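Local coordinates for protein walker-Type ATPase (Pyrococcus abyssi, PDB 2QEN) that binds ADP and magnesium through a P-loop and probably acts as a Walker-type archaeal ATPase, its cellular role being unknown, at residues 95-100 and 124-129; 281-286 and 318-323; 150-155 and 178-183; 80-85 and 101-106. The protein carries 1 engineered substitution. All coordinates share one frame; numbering follows the deposited sequence.

Contact 1. Residues 95-100 and 124-129; sequences FKISLN and GEELGE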
loop_
_atom_site.group_PDB
_atom_site.type_symbol
_atom_site.label_atom_id
_atom_site.label_comp_id
_atom_site.label_asym_id
_atom_site.label_seq_id
_atom_site.Cartn_x
_atom_site.Cartn_y
_atom_site.Cartn_z
ATOM N N PHE A 95 16.052 21.587 -0.543
ATOM C CA PHE A 95 16.751 21.029 -1.691
ATOM C C PHE A 95 17.520 22.077 -2.480
ATOM O O PHE A 95 18.122 21.763 -3.496
ATOM C CB PHE A 95 15.786 20.237 -2.575
ATOM C CG PHE A 95 15.193 19.048 -1.884
ATOM C CD1 PHE A 95 15.999 17.961 -1.525
ATOM C CD2 PHE A 95 13.840 19.015 -1.566
ATOM C CE1 PHE A 95 15.459 16.858 -0.864
ATOM C CE2 PHE A 95 13.285 17.908 -0.914
ATOM C CZ PHE A 95 14.097 16.829 -0.563
ATOM N N LYS A 96 17.509 23.316 -1.989
ATOM C CA LYS A 96 18.263 24.420 -2.591
ATOM C C LYS A 96 17.906 24.609 -4.061
ATOM O O LYS A 96 18.759 24.491 -4.937
ATOM C CB LYS A 96 19.773 24.232 -2.383
ATOM C CG LYS A 96 20.191 24.162 -0.915
ATOM C CD LYS A 96 20.316 25.543 -0.271
ATOM C CE LYS A 96 20.389 25.419 1.250
ATOM N NZ LYS A 96 20.990 26.617 1.924
ATOM N N ILE A 97 16.627 24.888 -4.306
ATOM C CA ILE A 97 16.081 25.098 -5.653
ATOM C C ILE A 97 15.835 26.586 -5.915
ATOM O O ILE A 97 15.239 27.279 -5.089
ATOM C CB ILE A 97 14.740 24.338 -5.845
ATOM C CG1 ILE A 97 14.946 22.829 -5.691
ATOM C CG2 ILE A 97 14.129 24.652 -7.210
ATOM C CD1 ILE A 97 13.694 22.056 -5.273
ATOM N N SER A 98 16.288 27.066 -7.069
ATOM C CA SER A 98 16.065 28.454 -7.471
ATOM C C SER A 98 14.775 28.633 -8.283
ATOM O O SER A 98 14.097 29.654 -8.157
ATOM C CB SER A 98 17.276 28.984 -8.245
ATOM O OG SER A 98 17.581 28.139 -9.340
ATOM N N LEU A 99 14.450 27.639 -9.110
ATOM C CA LEU A 99 13.195 27.609 -9.890
ATOM C C LEU A 99 11.929 27.822 -9.063
ATOM O O LEU A 99 11.814 27.311 -7.949
ATOM C CB LEU A 99 13.046 26.272 -10.623
ATOM C CG LEU A 99 13.428 26.082 -12.092
ATOM C CD1 LEU A 99 12.624 24.906 -12.624
ATOM C CD2 LEU A 99 13.179 27.325 -12.955
ATOM N N ASN A 100 10.989 28.575 -9.623
ATOM C CA ASN A 100 9.651 28.712 -9.064
ATOM C C ASN A 100 8.654 27.900 -9.889
ATOM O O ASN A 100 8.878 27.641 -11.077
ATOM C CB ASN A 100 9.215 30.179 -9.033
ATOM C CG ASN A 100 9.948 30.998 -7.971
ATOM O OD1 ASN A 100 10.167 30.539 -6.845
ATOM N ND2 ASN A 100 10.310 32.230 -8.323
ATOM N N GLY A 124 12.831 18.865 -12.018
ATOM C CA GLY A 124 13.682 17.685 -12.097
ATOM C C GLY A 124 14.986 17.933 -12.832
ATOM O O GLY A 124 16.024 17.382 -12.465
ATOM N N GLU A 125 14.927 18.765 -13.872
ATOM C CA GLU A 125 16.097 19.125 -14.673
ATOM C C GLU A 125 17.178 19.806 -13.858
ATOM O O GLU A 125 18.364 19.609 -14.119
ATOM C CB GLU A 125 15.705 20.046 -15.828
ATOM C CG GLU A 125 15.329 19.314 -17.089
ATOM C CD GLU A 125 14.770 20.231 -18.171
ATOM O OE1 GLU A 125 15.100 21.442 -18.199
ATOM O OE2 GLU A 125 13.993 19.719 -19.003
ATOM N N GLU A 126 16.764 20.630 -12.901
ATOM C CA GLU A 126 17.704 21.313 -12.034
ATOM C C GLU A 126 18.264 20.358 -10.981
ATOM O O GLU A 126 19.479 20.339 -10.733
ATOM C CB GLU A 126 17.061 22.526 -11.366
ATOM C CG GLU A 126 18.034 23.249 -10.445
ATOM C CD GLU A 126 17.510 24.555 -9.886
ATOM O OE1 GLU A 126 16.457 25.043 -10.363
ATOM O OE2 GLU A 126 18.167 25.098 -8.971
ATOM N N LEU A 127 17.374 19.568 -10.383
ATOM C CA LEU A 127 17.720 18.666 -9.291
ATOM C C LEU A 127 18.430 17.400 -9.764
ATOM O O LEU A 127 19.204 16.795 -9.014
ATOM C CB LEU A 127 16.452 18.274 -8.512
ATOM C CG LEU A 127 15.732 19.365 -7.715
ATOM C CD1 LEU A 127 14.242 19.073 -7.603
ATOM C CD2 LEU A 127 16.349 19.478 -6.352
ATOM N N GLY A 128 18.160 17.005 -11.005
ATOM C CA GLY A 128 18.590 15.709 -11.518
ATOM C C GLY A 128 17.366 14.882 -11.845
ATOM O O GLY A 128 17.217 14.392 -12.971
ATOM N N GLU A 129 16.465 14.805 -10.864
ATOM C CA GLU A 129 15.282 13.957 -10.893
ATOM C C GLU A 129 14.254 14.515 -9.915
ATOM O O GLU A 129 14.618 14.957 -8.814
ATOM C CB GLU A 129 15.680 12.575 -10.376
ATOM C CG GLU A 129 14.876 11.436 -10.881
ATOM C CD GLU A 129 15.671 10.162 -10.834
ATOM O OE1 GLU A 129 15.794 9.573 -9.742
ATOM O OE2 GLU A 129 16.175 9.744 -11.901
#
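L127 lays its two methyl groups against the side chain of I97, the two chains crossing at about a right angle. L127 CD2 lies 3.7 Å from I97 CG1, and L127 CD1 is 3.8 Å from I97 CD1. L127 CD2 also meets F95 CB at 3.9 Å, while the F95 ring leads off toward F91 and P56. I97 is the buried residue and continues onto L123, F91 and Q92. The contact sits at the surface of the P-loop ATPase domain. It joins the loop after helix 88-95 to the last turn of helix 113-127. Each helix is followed by a residue of positive phi, K96 and G128. E126 provides the polar half. Its CG is anti to the backbone N (chi1 180°) and the chain beyond is extended, so the carboxylate reaches the loop backbone. E126 OE2 accepts a nearly straight but weak bond from S98 N, at 3.3 Å. S98 OG gives a second bond to E126 OE2, 3.1 Å long, from above the carboxylate plane. One oxygen thus takes two donors of one serine. The other oxygen, E126 OE1, lies 3.6 Å from L99 CB, where the leucine and glutamate chains slide past each other in opposite directions.

Contact 2. Residues 281-286 and 318-323; sequences SPRYVD and YALLEN
The apolar part is centred on L320, which spreads its two methyl groups over neighbouring residues of helix 282-292. CD2 of L320 sits over one face of the Y284 ring, 4.0 Å from its centroid, in a CH-pi contact. CD1 of L320 touches R283 CB at 3.9 Å, the two side chains lying side by side and pointing the same way. The polar part is the Y284 hydroxyl. Its stronger partner is R280 NH2; Y284 OH also gives a weak hydrogen bond of 3.0 Å to N323 OD1. The carbonyl O of L320 lies in the ring plane, at the edge, 3.6 Å from Y284 CE1. An alanine in place of Y284 removes the ring face under L320 and the hydroxyl shared by N323 and R280, and would probably loosen the packing of the two helices. Two further bonds lie within 281-286. S281, at the N-cap, accepts weakly from R283 N, and R283 NH1 forms a salt bridge with D286 OD2. The short segments 282-286 and 318-323 cross at -71°, their axes 10.4 Å apart. Such oblique packing is consistent with the helical core of a winged helix-turn-helix domain, as in MCM proteins.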
loop_
_atom_site.group_PDB
_atom_site.type_symbol
_atom_site.label_atom_id
_atom_site.label_comp_id
_atom_site.label_asym_id
_atom_site.label_seq_id
_atom_site.Cartn_x
_atom_site.Cartn_y
_atom_site.Cartn_z
ATOM N N SER A 281 -20.612 -8.030 -1.982
ATOM C CA SER A 281 -21.253 -9.323 -1.900
ATOM C C SER A 281 -20.975 -9.940 -0.535
ATOM O O SER A 281 -19.822 -10.005 -0.117
ATOM C CB SER A 281 -20.753 -10.238 -3.022
ATOM O OG SER A 281 -21.243 -11.555 -2.861
ATOM N N PRO A 282 -22.032 -10.408 0.163
ATOM C CA PRO A 282 -21.856 -11.141 1.429
ATOM C C PRO A 282 -20.974 -12.372 1.232
ATOM O O PRO A 282 -20.262 -12.791 2.156
ATOM C CB PRO A 282 -23.285 -11.576 1.787
ATOM C CG PRO A 282 -24.177 -10.628 1.044
ATOM C CD PRO A 282 -23.456 -10.280 -0.211
ATOM N N ARG A 283 -21.038 -12.937 0.028
ATOM C CA ARG A 283 -20.215 -14.076 -0.382
ATOM C C ARG A 283 -18.715 -13.925 -0.105
ATOM O O ARG A 283 -18.080 -14.865 0.365
ATOM C CB ARG A 283 -20.453 -14.376 -1.864
ATOM C CG ARG A 283 -21.297 -15.612 -2.156
ATOM C CD ARG A 283 -22.248 -15.978 -1.032
ATOM N NE ARG A 283 -23.514 -15.322 -1.255
ATOM C CZ ARG A 283 -24.297 -14.819 -0.312
ATOM N NH1 ARG A 283 -23.972 -14.882 0.975
ATOM N NH2 ARG A 283 -25.417 -14.240 -0.679
ATOM N N TYR A 284 -18.152 -12.755 -0.399
ATOM C CA TYR A 284 -16.721 -12.486 -0.147
ATOM C C TYR A 284 -16.302 -12.833 1.273
ATOM O O TYR A 284 -15.309 -13.506 1.469
ATOM C CB TYR A 284 -16.362 -11.023 -0.419
ATOM C CG TYR A 284 -16.245 -10.638 -1.873
ATOM C CD1 TYR A 284 -15.441 -11.369 -2.752
ATOM C CD2 TYR A 284 -16.902 -9.507 -2.363
ATOM C CE1 TYR A 284 -15.315 -10.997 -4.091
ATOM C CE2 TYR A 284 -16.790 -9.130 -3.694
ATOM C CZ TYR A 284 -15.999 -9.881 -4.555
ATOM O OH TYR A 284 -15.892 -9.512 -5.876
ATOM N N VAL A 285 -17.067 -12.363 2.254
ATOM C CA VAL A 285 -16.750 -12.593 3.666
ATOM C C VAL A 285 -16.970 -14.052 4.083
ATOM O O VAL A 285 -16.200 -14.597 4.880
ATOM C CB VAL A 285 -17.514 -11.637 4.597
ATOM C CG1 VAL A 285 -17.050 -11.816 6.034
ATOM C CG2 VAL A 285 -17.290 -10.204 4.158
ATOM N N ASP A 286 -18.016 -14.664 3.530
ATOM C CA ASP A 286 -18.298 -16.092 3.702
ATOM C C ASP A 286 -17.120 -16.951 3.224
ATOM O O ASP A 286 -16.742 -17.909 3.892
ATOM C CB ASP A 286 -19.567 -16.486 2.937
ATOM C CG ASP A 286 -20.864 -16.026 3.636
ATOM O OD1 ASP A 286 -20.831 -15.531 4.784
ATOM O OD2 ASP A 286 -21.942 -16.180 3.017
ATOM N N TYR A 318 -15.377 -18.890 -9.068
ATOM C CA TYR A 318 -14.100 -18.605 -9.707
ATOM C C TYR A 318 -13.832 -17.099 -9.725
ATOM O O TYR A 318 -12.729 -16.654 -9.381
ATOM C CB TYR A 318 -14.032 -19.184 -11.134
ATOM C CG TYR A 318 -12.724 -18.870 -11.840
ATOM C CD1 TYR A 318 -11.610 -19.707 -11.706
ATOM C CD2 TYR A 318 -12.590 -17.725 -12.625
ATOM C CE1 TYR A 318 -10.392 -19.414 -12.345
ATOM C CE2 TYR A 318 -11.381 -17.415 -13.260
ATOM C CZ TYR A 318 -10.284 -18.268 -13.116
ATOM O OH TYR A 318 -9.088 -17.971 -13.760
ATOM N N ALA A 319 -14.849 -16.332 -10.132
ATOM C CA ALA A 319 -14.754 -14.869 -10.182
ATOM C C ALA A 319 -14.511 -14.274 -8.788
ATOM O O ALA A 319 -13.621 -13.444 -8.611
ATOM C CB ALA A 319 -15.999 -14.278 -10.833
ATOM N N LEU A 320 -15.272 -14.737 -7.802
ATOM C CA LEU A 320 -15.128 -14.278 -6.416
ATOM C C LEU A 320 -13.718 -14.506 -5.858
ATOM O O LEU A 320 -13.134 -13.602 -5.261
ATOM C CB LEU A 320 -16.174 -14.942 -5.493
ATOM C CG LEU A 320 -17.654 -14.581 -5.736
ATOM C CD1 LEU A 320 -18.619 -15.533 -5.049
ATOM C CD2 LEU A 320 -17.970 -13.143 -5.351
ATOM N N LEU A 321 -13.186 -15.711 -6.065
ATOM C CA LEU A 321 -11.848 -16.071 -5.592
ATOM C C LEU A 321 -10.747 -15.283 -6.319
ATOM O O LEU A 321 -9.779 -14.825 -5.697
ATOM C CB LEU A 321 -11.622 -17.569 -5.731
ATOM C CG LEU A 321 -12.230 -18.467 -4.654
ATOM C CD1 LEU A 321 -12.229 -19.906 -5.169
ATOM C CD2 LEU A 321 -11.461 -18.345 -3.315
ATOM N N GLU A 322 -10.911 -15.119 -7.626
ATOM C CA GLU A 322 -9.994 -14.297 -8.424
ATOM C C GLU A 322 -9.945 -12.840 -7.954
ATOM O O GLU A 322 -8.859 -12.265 -7.845
ATOM C CB GLU A 322 -10.336 -14.388 -9.912
ATOM C CG GLU A 322 -9.625 -15.525 -10.699
ATOM C CD GLU A 322 -9.125 -16.725 -9.859
ATOM O OE1 GLU A 322 -9.938 -17.590 -9.405
ATOM O OE2 GLU A 322 -7.888 -16.819 -9.695
ATOM N N ASN A 323 -11.109 -12.253 -7.679
ATOM C CA ASN A 323 -11.199 -10.898 -7.122
ATOM C C ASN A 323 -10.508 -10.741 -5.759
ATOM O O ASN A 323 -9.772 -9.788 -5.528
ATOM C CB ASN A 323 -12.660 -10.461 -7.023
ATOM C CG ASN A 323 -13.273 -10.146 -8.381
ATOM O OD1 ASN A 323 -14.485 -9.952 -8.491
ATOM N ND2 ASN A 323 -12.438 -10.076 -9.417
#

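Contact 3. Residues 150-155 and 178-183; sequences ELLALF and HDFLKI
L152, F180 and L181 carry this buried contact, which has no hydrogen bond between its two segments. L152 enters from helix 149-161 with CG anti to its carbonyl carbon (chi1 -56°). Its CD2 lies over one face of the F180 ring, 3.8 Å from the centroid and 19° off the ring normal. This is a CH-pi contact, offset toward the rim, with F180 CZ the nearest ring atom at 3.6 Å. The two side chains slide past each other in opposite directions. The other methyl of L152, CD1, reaches the backbone of the second helix and lies 3.5 Å from F180 O.

F180 has CG anti to its backbone N (chi1 167°), which brings the ring across to the first helix. L151 CB stands at the ring edge, near its plane, 4.4 Å from F180 CZ. F155 CE2 comes to 4.5 Å from F180 CE2, so two phenylalanines approach each other loosely here. L181 adds one methyl contact, its CD2 lying 3.9 Å from CD2 of L152. That leucine methyl therefore touches both the F180 ring and L181.

L181 ends helix 174-181, and K182 follows with positive phi. The contact joins two helices of the P-loop ATPase fold beside its central parallel sheet. F155 rests on I167 and L169 of strand 165-171 and meets F134 of strand 130-135 edge-to-face. L181 packs on L169 and on L35 of strand 33-37, while L140 touches both L151 and F180.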
loop_
_atom_site.group_PDB
_atom_site.type_symbol
_atom_site.label_atom_id
_atom_site.label_comp_id
_atom_site.label_asym_id
_atom_site.label_seq_id
_atom_site.Cartn_x
_atom_site.Cartn_y
_atom_site.Cartn_z
ATOM N N GLU A 150 -7.353 9.045 -18.413
ATOM C CA GLU A 150 -6.604 10.295 -18.480
ATOM C C GLU A 150 -5.316 10.196 -17.666
ATOM O O GLU A 150 -4.313 10.796 -18.039
ATOM C CB GLU A 150 -7.443 11.474 -17.970
ATOM C CG GLU A 150 -8.728 11.740 -18.738
ATOM C CD GLU A 150 -9.948 11.057 -18.124
ATOM O OE1 GLU A 150 -9.804 10.087 -17.341
ATOM O OE2 GLU A 150 -11.065 11.505 -18.420
ATOM N N LEU A 151 -5.341 9.446 -16.558
ATOM C CA LEU A 151 -4.112 9.234 -15.762
ATOM C C LEU A 151 -3.133 8.294 -16.455
ATOM O O LEU A 151 -1.937 8.543 -16.455
ATOM C CB LEU A 151 -4.403 8.783 -14.323
ATOM C CG LEU A 151 -4.667 9.959 -13.383
ATOM C CD1 LEU A 151 -5.437 9.508 -12.185
ATOM C CD2 LEU A 151 -3.365 10.661 -12.962
ATOM N N LEU A 152 -3.649 7.239 -17.077
ATOM C CA LEU A 152 -2.819 6.347 -17.893
ATOM C C LEU A 152 -2.145 7.095 -19.049
ATOM O O LEU A 152 -0.971 6.886 -19.313
ATOM C CB LEU A 152 -3.645 5.176 -18.422
ATOM C CG LEU A 152 -4.385 4.311 -17.395
ATOM C CD1 LEU A 152 -5.236 3.268 -18.092
ATOM C CD2 LEU A 152 -3.405 3.663 -16.378
ATOM N N ALA A 153 -2.900 7.967 -19.723
ATOM C CA ALA A 153 -2.373 8.818 -20.780
ATOM C C ALA A 153 -1.295 9.770 -20.249
ATOM O O ALA A 153 -0.235 9.916 -20.861
ATOM C CB ALA A 153 -3.505 9.585 -21.478
ATOM N N LEU A 154 -1.558 10.403 -19.111
ATOM C CA LEU A 154 -0.573 11.247 -18.446
ATOM C C LEU A 154 0.702 10.480 -18.134
ATOM O O LEU A 154 1.791 10.993 -18.371
ATOM C CB LEU A 154 -1.156 11.856 -17.156
ATOM C CG LEU A 154 -0.240 12.699 -16.254
ATOM C CD1 LEU A 154 0.213 14.023 -16.912
ATOM C CD2 LEU A 154 -0.940 12.974 -14.955
ATOM N N PHE A 155 0.564 9.265 -17.594
ATOM C CA PHE A 155 1.715 8.401 -17.277
ATOM C C PHE A 155 2.533 8.001 -18.528
ATOM O O PHE A 155 3.759 7.899 -18.464
ATOM C CB PHE A 155 1.291 7.133 -16.520
ATOM C CG PHE A 155 0.648 7.379 -15.172
ATOM C CD1 PHE A 155 0.933 8.519 -14.425
ATOM C CD2 PHE A 155 -0.232 6.429 -14.630
ATOM C CE1 PHE A 155 0.330 8.725 -13.179
ATOM C CE2 PHE A 155 -0.825 6.616 -13.381
ATOM C CZ PHE A 155 -0.551 7.751 -12.653
ATOM N N HIS A 178 -2.318 -3.878 -11.373
ATOM C CA HIS A 178 -2.038 -4.443 -12.699
ATOM C C HIS A 178 -3.239 -4.324 -13.650
ATOM O O HIS A 178 -3.058 -4.081 -14.843
ATOM C CB HIS A 178 -1.616 -5.920 -12.626
ATOM C CG HIS A 178 -0.344 -6.170 -11.869
ATOM N ND1 HIS A 178 0.830 -5.488 -12.121
ATOM C CD2 HIS A 178 -0.057 -7.059 -10.884
ATOM C CE1 HIS A 178 1.777 -5.931 -11.311
ATOM N NE2 HIS A 178 1.266 -6.883 -10.549
ATOM N N ASP A 179 -4.451 -4.508 -13.128
ATOM C CA ASP A 179 -5.669 -4.405 -13.937
ATOM C C ASP A 179 -5.870 -2.984 -14.446
ATOM O O ASP A 179 -6.211 -2.795 -15.598
ATOM C CB ASP A 179 -6.920 -4.841 -13.151
ATOM C CG ASP A 179 -7.222 -6.324 -13.280
ATOM O OD1 ASP A 179 -6.494 -7.046 -13.996
ATOM O OD2 ASP A 179 -8.215 -6.771 -12.657
ATOM N N PHE A 180 -5.683 -2.001 -13.574
ATOM C CA PHE A 180 -5.847 -0.582 -13.920
ATOM C C PHE A 180 -4.879 -0.128 -15.022
ATOM O O PHE A 180 -5.289 0.557 -15.952
ATOM C CB PHE A 180 -5.703 0.296 -12.660
ATOM C CG PHE A 180 -5.546 1.767 -12.939
ATOM C CD1 PHE A 180 -6.509 2.467 -13.675
ATOM C CD2 PHE A 180 -4.452 2.464 -12.427
ATOM C CE1 PHE A 180 -6.370 3.843 -13.929
ATOM C CE2 PHE A 180 -4.289 3.843 -12.672
ATOM C CZ PHE A 180 -5.259 4.534 -13.428
ATOM N N LEU A 181 -3.610 -0.521 -14.908
ATOM C CA LEU A 181 -2.562 -0.114 -15.859
ATOM C C LEU A 181 -2.726 -0.724 -17.263
ATOM O O LEU A 181 -2.506 -0.031 -18.267
ATOM C CB LEU A 181 -1.165 -0.404 -15.287
ATOM C CG LEU A 181 -0.788 0.308 -13.977
ATOM C CD1 LEU A 181 0.600 -0.115 -13.511
ATOM C CD2 LEU A 181 -0.858 1.833 -14.107
ATOM N N LYS A 182 -3.112 -2.005 -17.311
ATOM C CA LYS A 182 -3.391 -2.758 -18.555
ATOM C C LYS A 182 -2.260 -2.727 -19.574
ATOM O O LYS A 182 -2.506 -2.485 -20.751
ATOM C CB LYS A 182 -4.672 -2.258 -19.237
ATOM C CG LYS A 182 -5.931 -2.439 -18.450
ATOM C CD LYS A 182 -7.090 -1.681 -19.068
ATOM C CE LYS A 182 -8.378 -1.947 -18.286
ATOM N NZ LYS A 182 -8.463 -3.347 -17.759
ATOM N N ILE A 183 -1.029 -2.980 -19.138
ATOM C CA ILE A 183 0.127 -2.785 -20.019
ATOM C C ILE A 183 0.200 -3.759 -21.202
ATOM O O ILE A 183 1.040 -3.594 -22.085
ATOM C CB ILE A 183 1.473 -2.697 -19.246
ATOM C CG1 ILE A 183 1.833 -4.040 -18.601
ATOM C CG2 ILE A 183 1.426 -1.553 -18.218
ATOM C CD1 ILE A 183 3.319 -4.159 -18.225
#

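Contact 4. Residues 80-85 and 101-106; sequences ELQSTI and LKFLTL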
loop_
_atom_site.group_PDB
_atom_site.type_symbol
_atom_site.label_atom_id
_atom_site.label_comp_id
_atom_site.label_asym_id
_atom_site.label_seq_id
_atom_site.Cartn_x
_atom_site.Cartn_y
_atom_site.Cartn_z
ATOM N N GLU A 80 -4.640 18.760 -4.641
ATOM C CA GLU A 80 -3.782 17.885 -3.804
ATOM C C GLU A 80 -2.289 17.917 -4.197
ATOM O O GLU A 80 -1.421 17.937 -3.333
ATOM C CB GLU A 80 -4.319 16.443 -3.769
ATOM C CG GLU A 80 -3.594 15.495 -2.808
ATOM C CD GLU A 80 -3.814 15.812 -1.324
ATOM O OE1 GLU A 80 -4.862 16.408 -0.961
ATOM O OE2 GLU A 80 -2.936 15.438 -0.508
ATOM N N LEU A 81 -1.992 17.912 -5.490
ATOM C CA LEU A 81 -0.620 18.170 -5.964
ATOM C C LEU A 81 -0.082 19.515 -5.463
ATOM O O LEU A 81 1.062 19.600 -5.013
ATOM C CB LEU A 81 -0.553 18.135 -7.485
ATOM C CG LEU A 81 -0.597 16.776 -8.183
ATOM C CD1 LEU A 81 -1.170 16.901 -9.595
ATOM C CD2 LEU A 81 0.792 16.165 -8.224
ATOM N N GLN A 82 -0.920 20.549 -5.546
ATOM C CA GLN A 82 -0.573 21.883 -5.072
ATOM C C GLN A 82 -0.259 21.919 -3.579
ATOM O O GLN A 82 0.763 22.481 -3.174
ATOM C CB GLN A 82 -1.697 22.874 -5.381
ATOM C CG GLN A 82 -1.788 23.296 -6.847
ATOM C CD GLN A 82 -2.995 24.174 -7.121
ATOM O OE1 GLN A 82 -4.082 23.946 -6.590
ATOM N NE2 GLN A 82 -2.807 25.187 -7.949
ATOM N N SER A 83 -1.131 21.322 -2.765
ATOM C CA SER A 83 -0.973 21.382 -1.312
ATOM C C SER A 83 0.141 20.468 -0.797
ATOM O O SER A 83 0.723 20.735 0.243
ATOM C CB SER A 83 -2.296 21.102 -0.589
ATOM O OG SER A 83 -2.718 19.762 -0.778
ATOM N N THR A 84 0.446 19.405 -1.531
ATOM C CA THR A 84 1.486 18.467 -1.111
ATOM C C THR A 84 2.895 19.029 -1.315
ATOM O O THR A 84 3.805 18.735 -0.541
ATOM C CB THR A 84 1.336 17.083 -1.796
ATOM O OG1 THR A 84 0.030 16.561 -1.521
ATOM C CG2 THR A 84 2.339 16.103 -1.240
ATOM N N ILE A 85 3.068 19.829 -2.358
ATOM C CA ILE A 85 4.357 20.470 -2.617
ATOM C C ILE A 85 4.487 21.825 -1.926
ATOM O O ILE A 85 5.527 22.469 -2.020
ATOM C CB ILE A 85 4.672 20.570 -4.147
ATOM C CG1 ILE A 85 6.187 20.658 -4.397
ATOM C CG2 ILE A 85 3.905 21.705 -4.804
ATOM C CD1 ILE A 85 6.588 20.300 -5.828
ATOM N N LEU A 101 7.558 27.496 -9.254
ATOM C CA LEU A 101 6.510 26.764 -9.939
ATOM C C LEU A 101 5.317 27.665 -10.213
ATOM O O LEU A 101 4.682 28.165 -9.273
ATOM C CB LEU A 101 6.078 25.534 -9.129
ATOM C CG LEU A 101 7.007 24.313 -9.083
ATOM C CD1 LEU A 101 6.505 23.309 -8.048
ATOM C CD2 LEU A 101 7.115 23.655 -10.459
ATOM N N LYS A 102 5.026 27.864 -11.501
ATOM C CA LYS A 102 3.890 28.672 -11.945
ATOM C C LYS A 102 2.539 28.116 -11.474
ATOM O O LYS A 102 1.668 28.879 -11.047
ATOM C CB LYS A 102 3.905 28.823 -13.475
ATOM C CG LYS A 102 2.736 29.626 -14.051
ATOM C CD LYS A 102 3.091 30.364 -15.339
ATOM C CE LYS A 102 1.934 31.262 -15.769
ATOM N NZ LYS A 102 2.350 32.369 -16.692
ATOM N N PHE A 103 2.375 26.793 -11.526
ATOM C CA PHE A 103 1.055 26.200 -11.308
ATOM C C PHE A 103 0.503 26.416 -9.891
ATOM O O PHE A 103 -0.688 26.256 -9.652
ATOM C CB PHE A 103 0.988 24.728 -11.779
ATOM C CG PHE A 103 1.516 23.724 -10.784
ATOM C CD1 PHE A 103 0.677 23.178 -9.810
ATOM C CD2 PHE A 103 2.843 23.310 -10.832
ATOM C CE1 PHE A 103 1.156 22.241 -8.880
ATOM C CE2 PHE A 103 3.335 22.373 -9.912
ATOM C CZ PHE A 103 2.486 21.840 -8.931
ATOM N N LEU A 104 1.373 26.820 -8.972
ATOM C CA LEU A 104 0.976 27.064 -7.584
ATOM C C LEU A 104 0.178 28.349 -7.398
ATOM O O LEU A 104 -0.597 28.456 -6.446
ATOM C CB LEU A 104 2.194 27.072 -6.654
ATOM C CG LEU A 104 2.986 25.773 -6.505
ATOM C CD1 LEU A 104 4.069 25.981 -5.459
ATOM C CD2 LEU A 104 2.080 24.610 -6.120
ATOM N N THR A 105 0.374 29.310 -8.304
ATOM C CA THR A 105 -0.377 30.567 -8.302
ATOM C C THR A 105 -1.764 30.375 -8.910
ATOM O O THR A 105 -2.664 31.213 -8.687
ATOM C CB THR A 105 0.338 31.670 -9.125
ATOM O OG1 THR A 105 1.747 31.629 -8.885
ATOM C CG2 THR A 105 -0.184 33.050 -8.749
ATOM N N LEU A 106 -1.929 29.276 -9.682
ATOM C CA LEU A 106 -3.121 29.100 -10.534
ATOM C C LEU A 106 -4.209 28.279 -9.850
ATOM O O LEU A 106 -3.912 27.330 -9.111
ATOM C CB LEU A 106 -2.738 28.465 -11.912
ATOM C CG LEU A 106 -1.687 29.287 -12.755
ATOM C CD1 LEU A 106 -1.609 28.813 -14.262
ATOM C CD2 LEU A 106 -2.023 30.813 -12.717
#
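Helix 74-84 packs here against residues 101-106, part of the loop between helices 88-95 and 113-127. This places the contact at the flank of the P-loop ATPase domain, beside strand 57-61, at one edge of the parallel sheet. At the start of the segment, E80 O takes two bonds within its own helix, from T84 N and T84 OG1. The hydroxyl of T84 comes from above the carbonyl plane. L81 faces the loop but packs on I58 and I60 of strand 57-61.

Q82 carries the polar part. Its CG is anti to the carbonyl carbon (chi1 -75°), and the extended chain takes the amide to the loop backbone. Q82 NE2 donates to F103 O at 2.9 Å and to L106 O at 2.7 Å. Both acceptors lie in the amide plane, so the two bonds hold that plane in a fixed rotation. The amide and the F103 ring are nearly parallel, 12° apart. Q82 CG meets the ring at its edge, 3.7 Å from F103 CE1. An alanine in place of Q82 removes the donor to both carbonyls and would probably leave residues 103-106 less firmly held to helix 74-84.

I85 supplies the apolar part. The side chain is buried and also touches I58 and L120. CG1 anti to the backbone N (chi1 -155°) leaves CG2 in the crowded position. There I85 CG2 meets L104 CD2 at 3.7 Å, the two chains crossing at about a right angle. On its other branch, I85 CD1 ends 3.7 Å from L101 CD1.

Contacts 1 and 4 are neighbours, centres 15 Å apart, on one loop: residues 95-100 run directly into 101-106. Contact 3 lies in the same ATPase domain, 23 Å from contact 4 between centres. It comes nearest to D135 and E136, which bind magnesium in a structure of this protein but not in this chain: the F180 side chain is about 10 Å from that of E136, and the F155 side chain about 11 Å from that of D135. The other contacts lie away from the nucleotide and magnesium sites. Contact 2, in the C-terminal winged-helix region, lies 48 Å from contact 1 between centres, yet its nearest atoms come within about 6 Å of contact 3.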